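PDB 4US5: luciferase-like monooxygenase from Streptomyces bottropensis, which probably works as a monooxygenase of the bacterial luciferase family, using molecular oxygen to oxidise an organic substrate. Local coordinates for residues 11-16 and 26-31; 43-48 and 54-59; 61-66 and 95-100; 38-43 and 328-333. All coordinates share one frame; numbering follows the deposited sequence.

Contact 1 of 4, residues 11-16 and 26-31. With NA (sodium ion), chain L; NA (sodium ion), chain R.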
loop_
_atom_site.group_PDB
_atom_site.type_symbol
_atom_site.label_atom_id
_atom_site.label_comp_id
_atom_site.label_asym_id
_atom_site.label_seq_id
_atom_site.Cartn_x
_atom_site.Cartn_y
_atom_site.Cartn_z
ATOM N N GLU B 11 -4.636 12.208 -10.071
ATOM C CA GLU B 11 -5.879 11.532 -9.885
ATOM C C GLU B 11 -6.277 11.555 -8.403
ATOM O O GLU B 11 -5.633 10.927 -7.570
ATOM C CB GLU B 11 -5.747 10.085 -10.384
ATOM C CG GLU B 11 -6.867 9.112 -9.927
ATOM C CD GLU B 11 -8.222 9.426 -10.527
ATOM O OE1 GLU B 11 -8.720 10.563 -10.383
ATOM O OE2 GLU B 11 -8.810 8.521 -11.160
ATOM N N GLN B 12 -7.350 12.269 -8.093
ATOM C CA GLN B 12 -7.907 12.253 -6.742
ATOM C C GLN B 12 -9.059 11.244 -6.585
ATOM O O GLN B 12 -9.535 11.001 -5.489
ATOM C CB GLN B 12 -8.309 13.668 -6.338
ATOM C CG GLN B 12 -9.632 14.151 -6.866
ATOM C CD GLN B 12 -9.653 14.529 -8.336
ATOM O OE1 GLN B 12 -8.923 13.981 -9.171
ATOM N NE2 GLN B 12 -10.592 15.381 -8.683
ATOM N N ALA B 13 -9.430 10.606 -7.696
ATOM C CA ALA B 13 -10.464 9.553 -7.694
ATOM C C ALA B 13 -11.807 10.046 -7.153
ATOM O O ALA B 13 -12.312 9.554 -6.146
ATOM C CB ALA B 13 -9.989 8.330 -6.956
ATOM N N PRO B 14 -12.397 11.012 -7.850
ATOM C CA PRO B 14 -13.671 11.513 -7.366
ATOM C C PRO B 14 -14.752 10.437 -7.411
ATOM O O PRO B 14 -14.714 9.539 -8.243
ATOM C CB PRO B 14 -13.977 12.683 -8.310
ATOM C CG PRO B 14 -13.032 12.572 -9.426
ATOM C CD PRO B 14 -11.963 11.635 -9.105
ATOM N N VAL B 15 -15.690 10.530 -6.483
ATOM C CA VAL B 15 -16.849 9.638 -6.464
ATOM C C VAL B 15 -18.017 10.424 -7.028
ATOM O O VAL B 15 -18.298 11.566 -6.595
ATOM C CB VAL B 15 -17.163 9.174 -5.047
ATOM C CG1 VAL B 15 -18.287 8.130 -5.073
ATOM C CG2 VAL B 15 -15.897 8.580 -4.392
ATOM N N VAL B 16 -18.683 9.841 -8.011
ATOM C CA VAL B 16 -19.633 10.599 -8.823
ATOM C C VAL B 16 -21.073 10.047 -8.600
ATOM O O VAL B 16 -21.271 8.889 -8.269
ATOM C CB VAL B 16 -19.283 10.558 -10.301
ATOM C CG1 VAL B 16 -17.802 10.948 -10.498
ATOM C CG2 VAL B 16 -19.536 9.195 -10.916
ATOM N N GLN B 26 -11.733 1.664 -10.067
ATOM C CA GLN B 26 -11.659 0.987 -11.349
ATOM C C GLN B 26 -11.433 2.008 -12.467
ATOM O O GLN B 26 -10.636 1.795 -13.385
ATOM C CB GLN B 26 -12.951 0.135 -11.614
ATOM C CG GLN B 26 -13.064 -1.126 -10.710
ATOM C CD GLN B 26 -11.817 -1.998 -10.763
ATOM O OE1 GLN B 26 -11.342 -2.332 -11.848
ATOM N NE2 GLN B 26 -11.229 -2.294 -9.585
ATOM N N HIS B 27 -12.121 3.125 -12.373
ATOM C CA HIS B 27 -11.923 4.190 -13.368
ATOM C C HIS B 27 -10.536 4.777 -13.347
ATOM O O HIS B 27 -10.019 5.196 -14.407
ATOM C CB HIS B 27 -12.969 5.257 -13.216
ATOM C CG HIS B 27 -14.309 4.832 -13.684
ATOM N ND1 HIS B 27 -15.467 5.384 -13.201
ATOM C CD2 HIS B 27 -14.684 3.850 -14.544
ATOM C CE1 HIS B 27 -16.508 4.752 -13.713
ATOM N NE2 HIS B 27 -16.064 3.839 -14.563
ATOM N N SER B 28 -9.892 4.780 -12.180
ATOM C CA SER B 28 -8.494 5.268 -12.059
ATOM C C SER B 28 -7.576 4.401 -12.799
ATOM O O SER B 28 -6.690 4.855 -13.540
ATOM C CB SER B 28 -8.047 5.317 -10.585
ATOM O OG SER B 28 -8.781 6.282 -9.877
ATOM N N ILE B 29 -7.781 3.104 -12.655
ATOM C CA ILE B 29 -6.969 2.140 -13.389
ATOM C C ILE B 29 -7.125 2.261 -14.908
ATOM O O ILE B 29 -6.130 2.262 -15.649
ATOM C CB ILE B 29 -7.330 0.703 -12.924
ATOM C CG1 ILE B 29 -6.959 0.544 -11.457
ATOM C CG2 ILE B 29 -6.627 -0.342 -13.769
ATOM C CD1 ILE B 29 -7.559 -0.688 -10.782
ATOM N N GLU B 30 -8.368 2.405 -15.359
ATOM C CA GLU B 30 -8.660 2.598 -16.757
ATOM C C GLU B 30 -7.996 3.867 -17.317
ATOM O O GLU B 30 -7.364 3.854 -18.402
ATOM C CB GLU B 30 -10.163 2.719 -16.984
ATOM C CG GLU B 30 -10.506 2.626 -18.464
ATOM C CD GLU B 30 -11.998 2.616 -18.768
ATOM O OE1 GLU B 30 -12.826 2.921 -17.856
ATOM O OE2 GLU B 30 -12.329 2.327 -19.964
ATOM N N LEU B 31 -8.059 4.931 -16.554
ATOM C CA LEU B 31 -7.420 6.187 -16.968
ATOM C C LEU B 31 -5.917 6.043 -17.016
ATOM O O LEU B 31 -5.264 6.535 -17.946
ATOM C CB LEU B 31 -7.841 7.336 -16.075
ATOM C CG LEU B 31 -7.204 8.679 -16.374
ATOM C CD1 LEU B 31 -7.522 9.150 -17.783
ATOM C CD2 LEU B 31 -7.656 9.710 -15.339
HETATM NA NA NA L . -11.450 7.748 -10.639
HETATM NA NA NA R . -8.101 13.993 -11.615
HETATM O O HOH W 1 -14.030 9.090 -10.822
#

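Contact 2 of 4, residues 43-48 and 54-59. With NA (sodium ion), chain O; NA (sodium ion), chain Q.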
loop_
_atom_site.group_PDB
_atom_site.type_symbol
_atom_site.label_atom_id
_atom_site.label_comp_id
_atom_site.label_asym_id
_atom_site.label_seq_id
_atom_site.Cartn_x
_atom_site.Cartn_y
_atom_site.Cartn_z
ATOM N N PHE B 43 1.656 9.378 -13.575
ATOM C CA PHE B 43 0.298 9.260 -13.081
ATOM C C PHE B 43 0.420 9.329 -11.562
ATOM O O PHE B 43 1.006 8.433 -10.937
ATOM C CB PHE B 43 -0.292 7.927 -13.510
ATOM C CG PHE B 43 -1.779 7.788 -13.202
ATOM C CD1 PHE B 43 -2.212 7.433 -11.930
ATOM C CD2 PHE B 43 -2.720 8.043 -14.167
ATOM C CE1 PHE B 43 -3.546 7.325 -11.653
ATOM C CE2 PHE B 43 -4.057 7.918 -13.896
ATOM C CZ PHE B 43 -4.470 7.549 -12.637
ATOM N N TRP B 44 -0.101 10.395 -10.973
ATOM C CA TRP B 44 -0.055 10.548 -9.549
ATOM C C TRP B 44 -1.403 10.311 -8.918
ATOM O O TRP B 44 -2.434 10.702 -9.471
ATOM C CB TRP B 44 0.414 11.960 -9.204
ATOM C CG TRP B 44 1.863 12.180 -9.323
ATOM C CD1 TRP B 44 2.822 11.265 -9.651
ATOM C CD2 TRP B 44 2.534 13.422 -9.163
ATOM N NE1 TRP B 44 4.051 11.852 -9.656
ATOM C CE2 TRP B 44 3.917 13.178 -9.335
ATOM C CE3 TRP B 44 2.109 14.718 -8.848
ATOM C CZ2 TRP B 44 4.869 14.180 -9.282
ATOM C CZ3 TRP B 44 3.070 15.723 -8.773
ATOM C CH2 TRP B 44 4.428 15.444 -8.953
ATOM N N VAL B 45 -1.392 9.745 -7.723
ATOM C CA VAL B 45 -2.608 9.500 -6.952
ATOM C C VAL B 45 -2.559 10.385 -5.690
ATOM O O VAL B 45 -1.578 10.315 -4.930
ATOM C CB VAL B 45 -2.727 8.029 -6.548
ATOM C CG1 VAL B 45 -4.026 7.763 -5.762
ATOM C CG2 VAL B 45 -2.674 7.133 -7.771
ATOM N N ALA B 46 -3.628 11.144 -5.447
ATOM C CA ALA B 46 -3.712 12.087 -4.331
ATOM C C ALA B 46 -4.279 11.387 -3.091
ATOM O O ALA B 46 -4.856 10.308 -3.184
ATOM C CB ALA B 46 -4.535 13.300 -4.712
ATOM N N GLU B 47 -4.042 11.955 -1.929
ATOM C CA GLU B 47 -4.517 11.412 -0.680
ATOM C C GLU B 47 -5.600 12.316 -0.146
ATOM O O GLU B 47 -5.350 13.507 0.119
ATOM C CB GLU B 47 -3.352 11.358 0.300
ATOM C CG GLU B 47 -3.714 10.888 1.681
ATOM C CD GLU B 47 -2.508 10.551 2.546
ATOM O OE1 GLU B 47 -1.397 10.285 2.002
ATOM O OE2 GLU B 47 -2.660 10.506 3.787
ATOM N N HIS B 48 -6.783 11.757 0.065
ATOM C CA HIS B 48 -7.929 12.490 0.675
ATOM C C HIS B 48 -8.600 11.613 1.706
ATOM O O HIS B 48 -8.973 10.466 1.407
ATOM C CB HIS B 48 -8.934 12.892 -0.391
ATOM C CG HIS B 48 -8.436 14.002 -1.255
ATOM N ND1 HIS B 48 -7.837 13.788 -2.477
ATOM C CD2 HIS B 48 -8.385 15.332 -1.039
ATOM C CE1 HIS B 48 -7.436 14.945 -2.982
ATOM N NE2 HIS B 48 -7.763 15.899 -2.130
ATOM N N ASN B 54 -14.229 11.762 -2.574
ATOM C CA ASN B 54 -12.909 11.297 -3.049
ATOM C C ASN B 54 -12.645 9.910 -2.476
ATOM O O ASN B 54 -12.775 9.696 -1.261
ATOM C CB ASN B 54 -11.831 12.271 -2.635
ATOM C CG ASN B 54 -11.835 13.543 -3.453
ATOM O OD1 ASN B 54 -11.968 13.529 -4.677
ATOM N ND2 ASN B 54 -11.600 14.668 -2.783
ATOM N N ALA B 55 -12.201 8.989 -3.324
ATOM C CA ALA B 55 -12.164 7.546 -2.978
ATOM C C ALA B 55 -10.849 6.992 -2.382
ATOM O O ALA B 55 -10.820 5.846 -1.966
ATOM C CB ALA B 55 -12.521 6.729 -4.196
ATOM N N VAL B 56 -9.772 7.770 -2.385
ATOM C CA VAL B 56 -8.463 7.236 -2.049
ATOM C C VAL B 56 -7.799 7.969 -0.889
ATOM O O VAL B 56 -7.175 9.030 -1.074
ATOM C CB VAL B 56 -7.476 7.282 -3.236
ATOM C CG1 VAL B 56 -6.138 6.665 -2.832
ATOM C CG2 VAL B 56 -8.035 6.526 -4.403
ATOM N N PRO B 57 -7.887 7.381 0.303
ATOM C CA PRO B 57 -7.139 7.878 1.444
ATOM C C PRO B 57 -5.723 7.310 1.507
ATOM O O PRO B 57 -4.899 7.807 2.320
ATOM C CB PRO B 57 -7.968 7.384 2.639
ATOM C CG PRO B 57 -8.566 6.107 2.176
ATOM C CD PRO B 57 -8.776 6.279 0.667
ATOM N N ALA B 58 -5.458 6.237 0.741
ATOM C CA ALA B 58 -4.196 5.485 0.797
ATOM C C ALA B 58 -3.627 5.315 -0.619
ATOM O O ALA B 58 -3.785 4.272 -1.248
ATOM C CB ALA B 58 -4.385 4.141 1.452
ATOM N N PRO B 59 -3.023 6.384 -1.153
ATOM C CA PRO B 59 -2.536 6.353 -2.523
ATOM C C PRO B 59 -1.600 5.219 -2.783
ATOM O O PRO B 59 -1.588 4.669 -3.895
ATOM C CB PRO B 59 -1.851 7.730 -2.704
ATOM C CG PRO B 59 -1.620 8.246 -1.317
ATOM C CD PRO B 59 -2.759 7.679 -0.499
HETATM NA NA NA O . -0.595 7.568 2.637
HETATM NA NA NA Q . -11.901 10.368 1.277
HETATM O O HOH W 2 -8.776 10.644 -2.971
HETATM O O HOH W 3 1.668 6.841 4.111
#

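Contact 3 of 4, residues 61-66 and 95-100. With NA (sodium ion), chain P.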
loop_
_atom_site.group_PDB
_atom_site.type_symbol
_atom_site.label_atom_id
_atom_site.label_comp_id
_atom_site.label_asym_id
_atom_site.label_seq_id
_atom_site.Cartn_x
_atom_site.Cartn_y
_atom_site.Cartn_z
ATOM N N ILE B 61 -1.689 2.213 -2.019
ATOM C CA ILE B 61 -2.395 0.974 -2.427
ATOM C C ILE B 61 -2.780 1.036 -3.901
ATOM O O ILE B 61 -2.537 0.068 -4.665
ATOM C CB ILE B 61 -3.675 0.750 -1.576
ATOM C CG1 ILE B 61 -3.295 0.575 -0.087
ATOM C CG2 ILE B 61 -4.456 -0.444 -2.120
ATOM C CD1 ILE B 61 -2.353 -0.582 0.187
ATOM N N LEU B 62 -3.305 2.171 -4.344
ATOM C CA LEU B 62 -3.624 2.326 -5.752
ATOM C C LEU B 62 -2.358 2.388 -6.648
ATOM O O LEU B 62 -2.358 1.875 -7.742
ATOM C CB LEU B 62 -4.518 3.565 -5.959
ATOM C CG LEU B 62 -5.307 3.632 -7.260
ATOM C CD1 LEU B 62 -6.204 2.441 -7.471
ATOM C CD2 LEU B 62 -6.119 4.914 -7.394
ATOM N N ILE B 63 -1.277 2.992 -6.140
ATOM C CA ILE B 63 -0.002 2.987 -6.827
ATOM C C ILE B 63 0.489 1.563 -7.058
ATOM O O ILE B 63 0.911 1.195 -8.175
ATOM C CB ILE B 63 1.050 3.826 -6.075
ATOM C CG1 ILE B 63 0.616 5.296 -6.065
ATOM C CG2 ILE B 63 2.416 3.658 -6.704
ATOM C CD1 ILE B 63 1.248 6.067 -4.963
ATOM N N ALA B 64 0.423 0.745 -6.039
ATOM C CA ALA B 64 0.880 -0.640 -6.148
ATOM C C ALA B 64 0.128 -1.384 -7.257
ATOM O O ALA B 64 0.706 -2.204 -7.985
ATOM C CB ALA B 64 0.677 -1.327 -4.808
ATOM N N ARG B 65 -1.157 -1.105 -7.386
ATOM C CA ARG B 65 -1.961 -1.732 -8.425
ATOM C C ARG B 65 -1.685 -1.145 -9.800
ATOM O O ARG B 65 -1.482 -1.867 -10.767
ATOM C CB ARG B 65 -3.431 -1.614 -8.090
ATOM C CG ARG B 65 -4.385 -2.098 -9.194
ATOM C CD ARG B 65 -4.133 -3.555 -9.570
ATOM N NE ARG B 65 -5.118 -3.984 -10.546
ATOM C CZ ARG B 65 -6.405 -4.198 -10.303
ATOM N NH1 ARG B 65 -6.883 -4.175 -9.079
ATOM N NH2 ARG B 65 -7.236 -4.466 -11.322
ATOM N N ILE B 66 -1.725 0.178 -9.890
ATOM C CA ILE B 66 -1.603 0.838 -11.191
ATOM C C ILE B 66 -0.247 0.617 -11.840
ATOM O O ILE B 66 -0.178 0.472 -13.057
ATOM C CB ILE B 66 -1.935 2.357 -11.095
ATOM C CG1 ILE B 66 -3.458 2.503 -10.882
ATOM C CG2 ILE B 66 -1.406 3.110 -12.312
ATOM C CD1 ILE B 66 -3.930 3.904 -10.631
ATOM N N ARG B 95 10.062 2.308 -0.807
ATOM C CA ARG B 95 11.105 1.365 -1.171
ATOM C C ARG B 95 10.525 0.025 -1.652
ATOM O O ARG B 95 11.089 -0.606 -2.540
ATOM C CB ARG B 95 12.093 1.134 0.001
ATOM C CG ARG B 95 13.027 2.327 0.286
ATOM C CD ARG B 95 14.417 1.877 0.685
ATOM N NE ARG B 95 14.989 1.379 -0.534
ATOM C CZ ARG B 95 15.635 2.125 -1.426
ATOM N NH1 ARG B 95 15.947 3.393 -1.179
ATOM N NH2 ARG B 95 15.996 1.575 -2.552
ATOM N N THR B 96 9.455 -0.423 -1.017
ATOM C CA THR B 96 8.787 -1.659 -1.434
ATOM C C THR B 96 8.216 -1.479 -2.853
ATOM O O THR B 96 8.434 -2.313 -3.741
ATOM C CB THR B 96 7.671 -2.067 -0.414
ATOM O OG1 THR B 96 8.229 -2.144 0.919
ATOM C CG2 THR B 96 7.060 -3.390 -0.800
ATOM N N LEU B 97 7.603 -0.327 -3.123
ATOM C CA LEU B 97 7.120 -0.031 -4.464
ATOM C C LEU B 97 8.254 -0.026 -5.461
ATOM O O LEU B 97 8.137 -0.595 -6.541
ATOM C CB LEU B 97 6.348 1.301 -4.484
ATOM C CG LEU B 97 4.955 1.275 -3.816
ATOM C CD1 LEU B 97 4.435 2.673 -3.569
ATOM C CD2 LEU B 97 3.954 0.513 -4.649
ATOM N N HIS B 98 9.361 0.622 -5.084
ATOM C CA HIS B 98 10.535 0.697 -5.965
ATOM C C HIS B 98 11.088 -0.700 -6.240
ATOM O O HIS B 98 11.522 -0.980 -7.353
ATOM C CB HIS B 98 11.578 1.617 -5.339
ATOM C CG HIS B 98 12.904 1.603 -6.020
ATOM N ND1 HIS B 98 13.119 2.238 -7.222
ATOM C CD2 HIS B 98 14.106 1.106 -5.630
ATOM C CE1 HIS B 98 14.392 2.109 -7.560
ATOM N NE2 HIS B 98 15.009 1.405 -6.618
ATOM N N ALA B 99 11.040 -1.583 -5.250
ATOM C CA ALA B 99 11.564 -2.941 -5.427
ATOM C C ALA B 99 10.679 -3.764 -6.362
ATOM O O ALA B 99 11.181 -4.603 -7.116
ATOM C CB ALA B 99 11.723 -3.620 -4.078
ATOM N N LEU B 100 9.369 -3.462 -6.393
ATOM C CA LEU B 100 8.441 -4.064 -7.337
ATOM C C LEU B 100 8.537 -3.435 -8.738
ATOM O O LEU B 100 8.347 -4.130 -9.738
ATOM C CB LEU B 100 7.015 -3.911 -6.834
ATOM C CG LEU B 100 6.576 -4.847 -5.724
ATOM C CD1 LEU B 100 5.194 -4.435 -5.222
ATOM C CD2 LEU B 100 6.529 -6.273 -6.239
HETATM NA NA NA P . 11.382 4.221 -8.300
HETATM O O HOH W 4 12.673 6.461 -9.601
#

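Contact 4 of 4, residues 38-43 and 328-333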
loop_
_atom_site.group_PDB
_atom_site.type_symbol
_atom_site.label_atom_id
_atom_site.label_comp_id
_atom_site.label_asym_id
_atom_site.label_seq_id
_atom_site.Cartn_x
_atom_site.Cartn_y
_atom_site.Cartn_z
ATOM N N LEU B 38 -1.091 6.562 -24.233
ATOM C CA LEU B 38 -1.061 7.846 -24.952
ATOM C C LEU B 38 0.227 8.635 -24.821
ATOM O O LEU B 38 0.437 9.575 -25.578
ATOM C CB LEU B 38 -2.229 8.725 -24.510
ATOM C CG LEU B 38 -3.609 8.271 -24.954
ATOM C CD1 LEU B 38 -4.658 9.181 -24.342
ATOM C CD2 LEU B 38 -3.732 8.258 -26.473
ATOM N N GLY B 39 1.067 8.293 -23.875
ATOM C CA GLY B 39 2.352 8.944 -23.688
ATOM C C GLY B 39 2.406 10.003 -22.614
ATOM O O GLY B 39 3.277 10.858 -22.625
ATOM N N TYR B 40 1.472 9.964 -21.658
ATOM C CA TYR B 40 1.630 10.812 -20.464
ATOM C C TYR B 40 2.892 10.409 -19.695
ATOM O O TYR B 40 3.290 9.233 -19.689
ATOM C CB TYR B 40 0.354 10.748 -19.589
ATOM C CG TYR B 40 -0.832 11.526 -20.138
ATOM C CD1 TYR B 40 -1.567 11.069 -21.202
ATOM C CD2 TYR B 40 -1.263 12.699 -19.509
ATOM C CE1 TYR B 40 -2.662 11.789 -21.684
ATOM C CE2 TYR B 40 -2.346 13.429 -19.968
ATOM C CZ TYR B 40 -3.040 12.986 -21.057
ATOM O OH TYR B 40 -4.104 13.681 -21.539
ATOM N N GLU B 41 3.521 11.368 -19.037
ATOM C CA GLU B 41 4.795 11.148 -18.345
ATOM C C GLU B 41 4.661 10.388 -17.033
ATOM O O GLU B 41 5.437 9.466 -16.770
ATOM C CB GLU B 41 5.516 12.466 -18.030
ATOM C CG GLU B 41 5.803 13.317 -19.221
ATOM C CD GLU B 41 6.739 12.677 -20.219
ATOM O OE1 GLU B 41 7.691 11.954 -19.779
ATOM O OE2 GLU B 41 6.449 12.844 -21.429
ATOM N N ARG B 42 3.708 10.817 -16.190
ATOM C CA ARG B 42 3.491 10.222 -14.863
ATOM C C ARG B 42 2.018 10.255 -14.492
ATOM O O ARG B 42 1.244 11.067 -15.007
ATOM C CB ARG B 42 4.335 10.886 -13.769
ATOM C CG ARG B 42 3.938 12.320 -13.386
ATOM C CD ARG B 42 5.061 13.060 -12.676
ATOM N NE ARG B 42 6.146 13.455 -13.585
ATOM C CZ ARG B 42 7.434 13.115 -13.445
ATOM N NH1 ARG B 42 7.844 12.305 -12.469
ATOM N NH2 ARG B 42 8.327 13.577 -14.306
ATOM N N PHE B 43 1.656 9.378 -13.575
ATOM C CA PHE B 43 0.298 9.260 -13.081
ATOM C C PHE B 43 0.420 9.329 -11.562
ATOM O O PHE B 43 1.006 8.433 -10.937
ATOM C CB PHE B 43 -0.292 7.927 -13.510
ATOM C CG PHE B 43 -1.779 7.788 -13.202
ATOM C CD1 PHE B 43 -2.212 7.433 -11.930
ATOM C CD2 PHE B 43 -2.720 8.043 -14.167
ATOM C CE1 PHE B 43 -3.546 7.325 -11.653
ATOM C CE2 PHE B 43 -4.057 7.918 -13.896
ATOM C CZ PHE B 43 -4.470 7.549 -12.637
ATOM N N LEU B 328 -8.180 13.879 -26.052
ATOM C CA LEU B 328 -8.105 15.129 -26.846
ATOM C C LEU B 328 -6.900 15.958 -26.459
ATOM O O LEU B 328 -6.206 16.520 -27.324
ATOM C CB LEU B 328 -9.378 15.948 -26.678
ATOM C CG LEU B 328 -10.646 15.388 -27.270
ATOM C CD1 LEU B 328 -11.832 16.189 -26.778
ATOM C CD2 LEU B 328 -10.592 15.353 -28.812
ATOM N N LEU B 329 -6.564 15.973 -25.161
ATOM C CA LEU B 329 -5.373 16.677 -24.712
ATOM C C LEU B 329 -4.062 16.067 -25.242
ATOM O O LEU B 329 -3.143 16.789 -25.627
ATOM C CB LEU B 329 -5.309 16.741 -23.165
ATOM C CG LEU B 329 -6.231 17.709 -22.473
ATOM C CD1 LEU B 329 -6.253 17.437 -20.956
ATOM C CD2 LEU B 329 -5.773 19.128 -22.771
ATOM N N ALA B 330 -3.958 14.747 -25.211
ATOM C CA ALA B 330 -2.796 14.092 -25.729
ATOM C C ALA B 330 -2.575 14.486 -27.204
ATOM O O ALA B 330 -1.436 14.683 -27.631
ATOM C CB ALA B 330 -2.933 12.587 -25.622
ATOM N N GLU B 331 -3.644 14.497 -27.966
ATOM C CA GLU B 331 -3.583 14.853 -29.420
ATOM C C GLU B 331 -3.199 16.349 -29.570
ATOM O O GLU B 331 -2.291 16.696 -30.308
ATOM C CB GLU B 331 -4.942 14.583 -30.061
ATOM C CG GLU B 331 -5.040 14.897 -31.558
ATOM C CD GLU B 331 -6.471 14.745 -32.121
ATOM O OE1 GLU B 331 -7.470 14.780 -31.351
ATOM O OE2 GLU B 331 -6.596 14.610 -33.359
ATOM N N ALA B 332 -3.809 17.201 -28.766
ATOM C CA ALA B 332 -3.484 18.633 -28.833
ATOM C C ALA B 332 -2.038 18.951 -28.486
ATOM O O ALA B 332 -1.439 19.862 -29.067
ATOM C CB ALA B 332 -4.426 19.420 -27.940
ATOM N N PHE B 333 -1.448 18.208 -27.551
ATOM C CA PHE B 333 -0.055 18.400 -27.171
ATOM C C PHE B 333 0.924 17.470 -27.906
ATOM O O PHE B 333 2.097 17.407 -27.556
ATOM C CB PHE B 333 0.080 18.290 -25.648
ATOM C CG PHE B 333 -0.427 19.494 -24.936
ATOM C CD1 PHE B 333 -1.791 19.652 -24.689
ATOM C CD2 PHE B 333 0.426 20.530 -24.639
ATOM C CE1 PHE B 333 -2.260 20.778 -24.066
ATOM C CE2 PHE B 333 -0.057 21.664 -24.029
ATOM C CZ PHE B 333 -1.394 21.787 -23.763
#

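Contact 1 of 4, residues 11-16 and 26-31
In the first beta-alpha unit of the TIM barrel, the loop that leaves strand 6-11 is tied to helix 21-38 by Glu11 and Ser28. Ser28 OG lies 2.6 Å from Glu11 OE2 in a short hydrogen bond that meets the oxygen from above the carboxylate plane, 43° out of it. Glu11 OE2 also binds a sodium ion at 2.8 Å, whose other ligands include a water and Ser24 O. Glu11 bends at chi2 (68°), which swings its other oxygen back over its own loop, where Ala13 N donates to OE1 at 2.8 Å; Arg322 adds a salt bridge to OE1. Ala13 CB fills in beside Ser28 OG at 3.8 Å. With an alanine here in place of Ser28, Glu11 OE2 would probably lose its direct hydrogen bond to the helix, leaving the sodium bridge to Ser24 O, and the carboxylate would be freer to turn. The contact is buried: Phe43 of strand 42-45 touches Glu11, helix 59-68 reaches Ser28 through Leu62, and helix 319-332 packs on Leu31.

Contact 2 of 4, residues 43-48 and 54-59
His48 and Asn54 meet ring against amide: ND2 of Asn54 lies over one face of the imidazole, offset toward its rim and 3.6 Å from His48 CG, with the two planes 34° apart. Behind this pair the backbones join, His48 N donating to Val56 O at 3.0 Å in a nearly straight bond (169° at the hydrogen). A sodium ion lies beside this pair, bound by His48 O and Asn54 O together with Glu51 O and Ser159 OG of the second subunit. All of this belongs to the loop that follows strand 42-45 at the C-terminal end of the barrel strands and turns back into helix 59-68. Deeper in, Val45 and Val56 cross at about a right angle, CG1 to CG1 at 3.8 Å, and Pro59 CB rests on Val45 O. Glu47 reaches out in extended form past the proline ring, its CB 3.8 Å from Pro59 CD, and brings OE1 to within 2.9 Å of another sodium, which Glu60 also binds; Glu47 OE2 is hydrogen-bonded to Tyr85 OH. An alanine in place of Glu47 would probably cost that sodium a ligand and leave the Tyr85 hydroxyl without its mate.

Contact 3 of 4, residues 61-66 and 95-100
Leu97 carries the apolar contact between residues 61-66 and 95-100, its two methyls dividing the work. CD2 sits against the backbone of the facing helix, 3.6 Å from Ala64 CA and 3.8 Å from Ala64 CB. CD1 turns to Ile63 and meets its CG2 at 3.9 Å, the two side chains crossing at about a right angle. With CG2 anti to its own backbone N, Ile63 presents that branch to the leucine while CG1 goes elsewhere, toward strand 42-45. The small Ala64 lets the leucine reach the helix surface, and the closest CA atoms, those of Ala64 and Leu97, are 6.5 Å apart.

Polar bonds do not cross between the two segments. The polar groups nearby are served from outside: Arg65 forms a salt bridge with Glu69 and a hydrogen bond to Tyr101 of the second subunit, and Arg95 bonds to Pro160 O and Gly164 O. Metal binding here involves His98, whose ND1 holds a sodium ion at 2.9 Å; Ile105 belongs to the same site.

The second subunit completes the surroundings, with its Leu97 on Ile61 and its Ile61 on Leu97. Made of apolar carbons, the join has no directional bond between these segments and its fit rests on shape; Tyr101 OH, just beyond, adds a weak hydrogen bond to Ala64 O, and Leu97 serves both fold and dimer interface.

Contact 4 of 4, residues 38-43 and 328-333
Tyr40 leans its ring obliquely on Ala330, with CE1 4.0 Å from the alanine CB, and runs its hydroxyl on along the last helix of the chain. Tyr40 OH lies 3.7 Å from Leu329 CB, the two side chains crossing at about a right angle, and its hydrogen bond goes to Tyr326 O of the same helix. One aromatic side chain thus supplies both a hydrophobic flank and a polar tie to helix 319-332, and the bond at its far end limits how the phenol can shift.

One residue before Gly39, Leu38 CD1 touches the same methyl, Ala330 CB, at 4.0 Å, and Leu38 CB stands 4.1 Å from it. Leu38 and Tyr40 both reach the one methyl of Ala330, from adjacent directions, and the CA atoms of Leu38 and Ala330 come within 6.5 Å, the closest such pair here.

Gly39 lies between these two residues and ends helix 21-38 in a Schellman motif. Its positive phi, 99°, turns the chain sharply, and a side chain at this point would jam against the preceding carbonyl oxygen.

The contact sits at the N-terminal end of the barrel strands, where the turn passes from helix 21-38 into strand 42-45. Tyr40 is backed by Ala35 of helix 21-38 and Leu7 of strand 6-11, while Leu329 also packs on Val294 of helix 291-305.

Overall arrangement
Contacts 1 and 2 lie side by side, their centres 9 Å apart, probably joined by Glu11 N to Trp44 O (2.7 Å) and Ala13 O to Ala55 N (2.9 Å). Both use loops at the C-terminal strand ends, where TIM barrels carry their active site, and bind sodium. Contact 3, about 14 Å from contact 2 between centres, lies at the dimer interface; the second subunit reaches contacts 1 to 3 but not contact 4. The centres of contacts 4 and 2, at opposite ends of strand 42-45, are about 21 Å apart. Phe43, shared by contacts 2 and 4, packs on contacts 3 and 1, with CE1 3.6 Å from Ile66 CD1 and CZ 3.6 Å from Glu11 CB.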